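Local coordinates for protein MAU2 chromatid cohesion factor homolog (Saccharomyces cerevisiae, PDB 4XDN) that forms a complex with Scc2 that is required for cohesin to associate with chromosomes, and so takes part in sister chromatid cohesion, at residues L142-S146 and K147-K151; N158-V161 and Q162-N166. All coordinates share one frame; numbering follows the deposited sequence.

Contact 1 of 2, residues L142-S146 and K147-K151; sequences LMRDS and KFHYK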
ATOM      1  N   LEU A 142     -15.473  -7.473   8.986  1.00 34.65           N
ATOM      2  CA  LEU A 142     -14.329  -7.392   8.082  1.00 35.69           C
ATOM      3  C   LEU A 142     -14.464  -8.361   6.912  1.00 36.80           C
ATOM      4  O   LEU A 142     -14.140  -8.014   5.777  1.00 36.36           O
ATOM      5  CB  LEU A 142     -13.026  -7.670   8.836  1.00 35.93           C
ATOM      6  CG  LEU A 142     -12.490  -6.525   9.702  1.00 37.85           C
ATOM      7  CD1 LEU A 142     -11.302  -7.000  10.522  1.00 37.13           C
ATOM      8  CD2 LEU A 142     -12.104  -5.317   8.853  1.00 39.18           C
ATOM      9  N   MET A 143     -14.940  -9.571   7.189  1.00 37.18           N
ATOM     10  CA  MET A 143     -15.148 -10.564   6.141  1.00 38.53           C
ATOM     11  C   MET A 143     -16.309 -10.162   5.242  1.00 39.71           C
ATOM     12  O   MET A 143     -16.242 -10.321   4.022  1.00 42.88           O
ATOM     13  CB  MET A 143     -15.410 -11.947   6.739  1.00 40.99           C
ATOM     14  CG  MET A 143     -14.161 -12.785   6.992  1.00 43.32           C
ATOM     15  SD  MET A 143     -13.099 -13.056   5.559  1.00 46.53           S
ATOM     16  CE  MET A 143     -14.301 -13.232   4.249  1.00 36.14           C
ATOM     17  N   ARG A 144     -17.375  -9.651   5.851  1.00 37.90           N
ATOM     18  CA  ARG A 144     -18.500  -9.101   5.103  1.00 39.12           C
ATOM     19  C   ARG A 144     -18.022  -8.028   4.133  1.00 38.79           C
ATOM     20  O   ARG A 144     -18.373  -8.038   2.954  1.00 38.16           O
ATOM     21  CB  ARG A 144     -19.542  -8.500   6.050  1.00 40.81           C
ATOM     22  CG  ARG A 144     -20.478  -9.501   6.703  1.00 43.49           C
ATOM     23  CD  ARG A 144     -21.473  -8.775   7.595  1.00 46.32           C
ATOM     24  NE  ARG A 144     -22.766  -9.457   7.672  1.00 50.14           N
ATOM     25  CZ  ARG A 144     -23.185 -10.192   8.700  1.00 53.40           C
ATOM     26  NH1 ARG A 144     -22.424 -10.362   9.776  1.00 56.07           N
ATOM     27  NH2 ARG A 144     -24.381 -10.760   8.655  1.00 53.41           N
ATOM     28  N   ASP A 145     -17.214  -7.110   4.654  1.00 37.14           N
ATOM     29  CA  ASP A 145     -16.727  -5.966   3.893  1.00 39.43           C
ATOM     30  C   ASP A 145     -17.889  -5.180   3.288  1.00 40.68           C
ATOM     31  O   ASP A 145     -17.865  -4.814   2.113  1.00 40.83           O
ATOM     32  CB  ASP A 145     -15.756  -6.424   2.803  1.00 40.46           C
ATOM     33  CG  ASP A 145     -14.816  -5.322   2.356  1.00 41.93           C
ATOM     34  OD1 ASP A 145     -14.409  -4.499   3.204  1.00 38.81           O
ATOM     35  OD2 ASP A 145     -14.481  -5.282   1.155  1.00 47.05           O
ATOM     36  N   SER A 146     -18.901  -4.929   4.114  1.00 40.45           N
ATOM     37  CA  SER A 146     -20.096  -4.197   3.706  1.00 44.49           C
ATOM     38  C   SER A 146     -20.229  -2.911   4.515  1.00 41.83           C
ATOM     39  O   SER A 146     -20.122  -2.932   5.740  1.00 38.78           O
ATOM     40  CB  SER A 146     -21.343  -5.068   3.888  1.00 49.02           C
ATOM     41  OG  SER A 146     -22.529  -4.317   3.694  1.00 52.96           O
ATOM     42  N   LYS A 147     -20.462  -1.796   3.829  1.00 44.00           N
ATOM     43  CA  LYS A 147     -20.560  -0.500   4.494  1.00 44.81           C
ATOM     44  C   LYS A 147     -21.703  -0.484   5.502  1.00 44.87           C
ATOM     45  O   LYS A 147     -21.558   0.033   6.610  1.00 44.75           O
ATOM     46  CB  LYS A 147     -20.754   0.622   3.470  1.00 48.50           C
ATOM     47  CG  LYS A 147     -20.992   1.986   4.107  1.00 50.86           C
ATOM     48  CD  LYS A 147     -20.790   3.129   3.125  1.00 55.50           C
ATOM     49  CE  LYS A 147     -21.795   3.085   1.985  1.00 60.47           C
ATOM     50  NZ  LYS A 147     -22.246   4.452   1.595  1.00 64.22           N
ATOM     51  N   PHE A 148     -22.835  -1.058   5.107  1.00 45.62           N
ATOM     52  CA  PHE A 148     -24.013  -1.127   5.965  1.00 46.69           C
ATOM     53  C   PHE A 148     -23.707  -1.813   7.294  1.00 43.08           C
ATOM     54  O   PHE A 148     -24.079  -1.317   8.357  1.00 42.39           O
ATOM     55  CB  PHE A 148     -25.141  -1.868   5.242  1.00 51.26           C
ATOM     56  CG  PHE A 148     -26.378  -2.049   6.072  1.00 56.41           C
ATOM     57  CD1 PHE A 148     -27.291  -1.017   6.216  1.00 60.73           C
ATOM     58  CD2 PHE A 148     -26.635  -3.258   6.698  1.00 57.37           C
ATOM     59  CE1 PHE A 148     -28.434  -1.186   6.976  1.00 63.31           C
ATOM     60  CE2 PHE A 148     -27.777  -3.432   7.460  1.00 59.73           C
ATOM     61  CZ  PHE A 148     -28.677  -2.396   7.599  1.00 62.72           C
ATOM     62  N   HIS A 149     -23.023  -2.950   7.227  1.00 41.05           N
ATOM     63  CA  HIS A 149     -22.706  -3.722   8.422  1.00 39.72           C
ATOM     64  C   HIS A 149     -21.541  -3.116   9.201  1.00 37.64           C
ATOM     65  O   HIS A 149     -21.424  -3.320  10.408  1.00 36.48           O
ATOM     66  CB  HIS A 149     -22.395  -5.171   8.044  1.00 41.08           C
ATOM     67  CG  HIS A 149     -23.587  -5.930   7.547  1.00 42.60           C
ATOM     68  ND1 HIS A 149     -23.896  -6.039   6.208  1.00 45.22           N
ATOM     69  CD2 HIS A 149     -24.555  -6.603   8.212  1.00 43.03           C
ATOM     70  CE1 HIS A 149     -24.998  -6.753   6.070  1.00 46.87           C
ATOM     71  NE2 HIS A 149     -25.418  -7.107   7.271  1.00 45.84           N
ATOM     72  N   TYR A 150     -20.683  -2.370   8.512  1.00 38.34           N
ATOM     73  CA  TYR A 150     -19.598  -1.659   9.179  1.00 37.72           C
ATOM     74  C   TYR A 150     -20.154  -0.581  10.106  1.00 36.78           C
ATOM     75  O   TYR A 150     -19.622  -0.353  11.192  1.00 36.40           O
ATOM     76  CB  TYR A 150     -18.652  -1.022   8.157  1.00 35.78           C
ATOM     77  CG  TYR A 150     -17.580  -1.941   7.608  1.00 33.97           C
ATOM     78  CD1 TYR A 150     -16.875  -2.805   8.436  1.00 34.16           C
ATOM     79  CD2 TYR A 150     -17.262  -1.929   6.256  1.00 34.32           C
ATOM     80  CE1 TYR A 150     -15.891  -3.639   7.932  1.00 34.30           C
ATOM     81  CE2 TYR A 150     -16.282  -2.754   5.744  1.00 34.82           C
ATOM     82  CZ  TYR A 150     -15.600  -3.607   6.583  1.00 35.72           C
ATOM     83  OH  TYR A 150     -14.622  -4.428   6.070  1.00 38.59           O
ATOM     84  N   LYS A 151     -21.223   0.079   9.673  1.00 37.89           N
ATOM     85  CA  LYS A 151     -21.844   1.137  10.468  1.00 38.36           C
ATOM     86  C   LYS A 151     -22.519   0.562  11.711  1.00 37.45           C
ATOM     87  O   LYS A 151     -22.441   1.142  12.793  1.00 35.84           O
ATOM     88  CB  LYS A 151     -22.859   1.914   9.627  1.00 42.12           C
ATOM     89  CG  LYS A 151     -22.223   2.754   8.530  1.00 46.05           C
ATOM     90  CD  LYS A 151     -23.266   3.463   7.683  1.00 50.76           C
ATOM     91  CE  LYS A 151     -22.614   4.310   6.600  1.00 53.64           C
ATOM     92  NZ  LYS A 151     -23.618   4.987   5.730  1.00 57.18           N
TER
HETATM   93  O   HOH W   1     -23.082  -2.045   1.946  1.00 56.92           O

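Contact 2 of 2, residues N158-V161 and Q162-N166; sequences NELV and QYMVN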
ATOM      1  N   ASN A 158     -18.745   1.116  19.740  1.00 33.69           N
ATOM      2  CA  ASN A 158     -18.616   2.292  20.594  1.00 34.68           C
ATOM      3  C   ASN A 158     -19.485   2.161  21.839  1.00 36.28           C
ATOM      4  O   ASN A 158     -19.091   2.581  22.926  1.00 37.15           O
ATOM      5  CB  ASN A 158     -18.988   3.566  19.828  1.00 35.02           C
ATOM      6  CG  ASN A 158     -17.976   3.922  18.756  1.00 34.42           C
ATOM      7  OD1 ASN A 158     -16.804   3.560  18.847  1.00 33.65           O
ATOM      8  ND2 ASN A 158     -18.425   4.638  17.734  1.00 37.13           N
ATOM      9  N   GLU A 159     -20.665   1.576  21.673  1.00 38.52           N
ATOM     10  CA  GLU A 159     -21.567   1.336  22.792  1.00 42.19           C
ATOM     11  C   GLU A 159     -20.917   0.391  23.796  1.00 38.09           C
ATOM     12  O   GLU A 159     -21.003   0.594  25.007  1.00 39.36           O
ATOM     13  CB  GLU A 159     -22.893   0.755  22.297  1.00 50.85           C
ATOM     14  CG  GLU A 159     -23.944   0.589  23.383  1.00 61.91           C
ATOM     15  CD  GLU A 159     -25.158  -0.184  22.905  1.00 70.76           C
ATOM     16  OE1 GLU A 159     -25.342  -0.307  21.675  1.00 73.69           O
ATOM     17  OE2 GLU A 159     -25.924  -0.676  23.761  1.00 73.89           O
ATOM     18  N   LEU A 160     -20.258  -0.639  23.276  1.00 32.59           N
ATOM     19  CA  LEU A 160     -19.594  -1.633  24.108  1.00 32.53           C
ATOM     20  C   LEU A 160     -18.445  -1.012  24.903  1.00 33.03           C
ATOM     21  O   LEU A 160     -18.311  -1.252  26.104  1.00 32.13           O
ATOM     22  CB  LEU A 160     -19.076  -2.781  23.239  1.00 30.29           C
ATOM     23  CG  LEU A 160     -18.490  -3.987  23.975  1.00 31.27           C
ATOM     24  CD1 LEU A 160     -19.577  -4.766  24.698  1.00 28.85           C
ATOM     25  CD2 LEU A 160     -17.731  -4.891  23.011  1.00 34.92           C
ATOM     26  N   VAL A 161     -17.624  -0.212  24.227  1.00 33.28           N
ATOM     27  CA  VAL A 161     -16.481   0.444  24.858  1.00 32.68           C
ATOM     28  C   VAL A 161     -16.936   1.381  25.971  1.00 34.85           C
ATOM     29  O   VAL A 161     -16.358   1.390  27.056  1.00 35.86           O
ATOM     30  CB  VAL A 161     -15.648   1.243  23.822  1.00 33.86           C
ATOM     31  CG1 VAL A 161     -14.613   2.136  24.510  1.00 34.91           C
ATOM     32  CG2 VAL A 161     -14.959   0.292  22.854  1.00 33.87           C
ATOM     33  N   GLN A 162     -17.967   2.171  25.688  1.00 38.95           N
ATOM     34  CA  GLN A 162     -18.518   3.104  26.664  1.00 44.25           C
ATOM     35  C   GLN A 162     -18.944   2.377  27.931  1.00 44.10           C
ATOM     36  O   GLN A 162     -18.747   2.869  29.042  1.00 44.46           O
ATOM     37  CB  GLN A 162     -19.708   3.857  26.062  1.00 50.42           C
ATOM     38  CG  GLN A 162     -20.478   4.741  27.042  1.00 59.12           C
ATOM     39  CD  GLN A 162     -19.667   5.923  27.535  1.00 64.73           C
ATOM     40  OE1 GLN A 162     -18.867   5.807  28.464  1.00 66.68           O
ATOM     41  NE2 GLN A 162     -19.878   7.076  26.914  1.00 66.15           N
ATOM     42  N   TYR A 163     -19.531   1.198  27.758  1.00 42.22           N
ATOM     43  CA  TYR A 163     -20.035   0.426  28.885  1.00 39.90           C
ATOM     44  C   TYR A 163     -18.886  -0.150  29.706  1.00 37.55           C
ATOM     45  O   TYR A 163     -18.953  -0.202  30.932  1.00 40.89           O
ATOM     46  CB  TYR A 163     -20.968  -0.687  28.387  1.00 40.07           C
ATOM     47  CG  TYR A 163     -20.765  -2.035  29.043  1.00 40.19           C
ATOM     48  CD1 TYR A 163     -21.188  -2.273  30.343  1.00 42.35           C
ATOM     49  CD2 TYR A 163     -20.171  -3.079  28.349  1.00 39.31           C
ATOM     50  CE1 TYR A 163     -21.007  -3.509  30.938  1.00 43.37           C
ATOM     51  CE2 TYR A 163     -19.984  -4.316  28.934  1.00 42.17           C
ATOM     52  CZ  TYR A 163     -20.406  -4.526  30.229  1.00 42.93           C
ATOM     53  OH  TYR A 163     -20.223  -5.759  30.809  1.00 43.32           O
ATOM     54  N   MET A 164     -17.818  -0.558  29.031  1.00 34.97           N
ATOM     55  CA  MET A 164     -16.720  -1.250  29.696  1.00 34.78           C
ATOM     56  C   MET A 164     -15.759  -0.316  30.423  1.00 36.80           C
ATOM     57  O   MET A 164     -15.221  -0.678  31.471  1.00 39.05           O
ATOM     58  CB  MET A 164     -15.951  -2.086  28.682  1.00 36.00           C
ATOM     59  CG  MET A 164     -16.765  -3.235  28.138  1.00 37.81           C
ATOM     60  SD  MET A 164     -16.049  -3.981  26.673  1.00 67.22           S
ATOM     61  CE  MET A 164     -14.408  -4.319  27.263  1.00 32.68           C
ATOM     62  N   VAL A 165     -15.531   0.875  29.877  1.00 35.35           N
ATOM     63  CA  VAL A 165     -14.661   1.837  30.546  1.00 38.70           C
ATOM     64  C   VAL A 165     -15.254   2.256  31.890  1.00 36.56           C
ATOM     65  O   VAL A 165     -14.531   2.726  32.766  1.00 37.13           O
ATOM     66  CB  VAL A 165     -14.408   3.098  29.685  1.00 41.70           C
ATOM     67  CG1 VAL A 165     -13.619   2.738  28.436  1.00 40.82           C
ATOM     68  CG2 VAL A 165     -15.719   3.794  29.328  1.00 44.81           C
ATOM     69  N   ASN A 166     -16.563   2.076  32.051  1.00 37.27           N
ATOM     70  CA  ASN A 166     -17.234   2.410  33.308  1.00 41.70           C
ATOM     71  C   ASN A 166     -17.026   1.351  34.389  1.00 41.99           C
ATOM     72  O   ASN A 166     -17.412   1.549  35.540  1.00 42.08           O
ATOM     73  CB  ASN A 166     -18.732   2.617  33.079  1.00 44.47           C
ATOM     74  CG  ASN A 166     -19.060   4.017  32.599  1.00 47.43           C
ATOM     75  OD1 ASN A 166     -18.992   4.979  33.367  1.00 50.86           O
ATOM     76  ND2 ASN A 166     -19.425   4.140  31.329  1.00 45.90           N
TER

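Contact 1 of 2, residues L142-S146 and K147-K151
S146 OG is held by two groups at once: a water 2.9 Å from OG and, more weakly, H149 ND1 at 3.3 Å from OG, which it meets at the edge of the imidazole, in the ring plane. The same water also accepts a weak bond from F148 N, so the serine hydroxyl reaches the first turn of the next helix through solvent as well as directly. Its OG gets there because it stands anti to the backbone N (chi1 171°). The H149 ring is sandwiched. R144 NE sits 3.4 Å above one face, over the centre, and F148 CD2 lies over the other. The guanidinium rests nearly flat on the imidazole, planes 22° apart, while R144 CD adds a CH-pi contact to the same face. Beyond the ring, R144 NH2 makes salt bridges to D103 and E106, which tie the arginine to helix 102-119.

Elsewhere on the turn, Y150 OH donates to D145 OD1, 2.9 Å away, which accepts through its anti lone pair; the carboxylate plane stands at 81° to the ring. L142 CD2 packs against Y150 CE1 at 4.2 Å, and L186 and K189 of helix 170-189 also touch the tyrosine. A phenylalanine in place of Y150 would probably keep much of this packing but leave D145 OD1 without its hydroxyl donor, freeing the carboxylate to turn.

The backbone closes the corner: Y150 N donates to S146 O over 2.9 Å. D145, with positive phi, leaves helix 126-144, and S146 takes the N-cap position of helix 147-165, a tight interhelical turn between consecutive helices in a predominantly helical chain.

Contact 2 of 2, residues N158-V161 and Q162-N166
M164 lies against L160 one turn back along the last part of helix 147-165, the i to i+4 pairing of an alpha helix. Followed outward, its CB passes 3.6 Å from L160 O, and CG comes closer still to that carbonyl oxygen. With CG anti to the carbonyl carbon (chi1 -67°), the chain runs back toward the preceding turn, and SD settles 3.6 Å from L160 CG, at the fork of the leucine, with both methyls of L160 a little farther from the sulfur. The bend at chi3 turns CE away from the leucine, so that the sulfur makes the contact. M130 of helix 126-144 and W175 of helix 170-189 also pack on this buried methionine, so the pair faces both neighbouring helices; L160 itself touches L137 of the first and F179 of the second.

The leucine serves a second neighbour. Its CD1 approaches Y163 CD2 obliquely at 4.1 Å, while the same ring atom, Y163 CD2, lies 3.4 Å from L160 O. One step on, V161 CG1 meets V165 CG1 at 4.1 Å, and V161 also packs on F179 and Q180.

Backbone bonds run underneath all of this. Q162 N donates to N158 O, Y163 N to E159 O, M164 N to L160 O and V165 N to V161 O, the first and last fairly straight, both near 165°, the middle two more bent. L160 O takes a further weak bond from Y163 N, and V161 O one from M164 N. V165 O accepts a hydrogen bond from Q173 NE2, in the first turn of helix 170-189, and the side chain of N166 folds back so that its ND2 donates to Q162 O at 2.7 Å, tilted 24° from the carbonyl plane.

Both contacts are local and near the surface, and each includes a single buried side chain, Y150 in contact 1 and M164 in contact 2. They share helix 147-165: contact 1 holds its beginning and the turn from helix 126-144, contact 2 its last turns, with centres about 21 Å apart and no touch between them. Both reach helix 170-189, but their chemistry differs with position. At the turn, side-chain hydroxyl, carboxylate, imidazole and guanidinium groups do much of the joining; within the continuous helix, main-chain bonds set the spacing and apolar side chains meet in i to i+4 pairs, with Y163 beside L160 and side-chain amides of N166 and Q173 joining near V165.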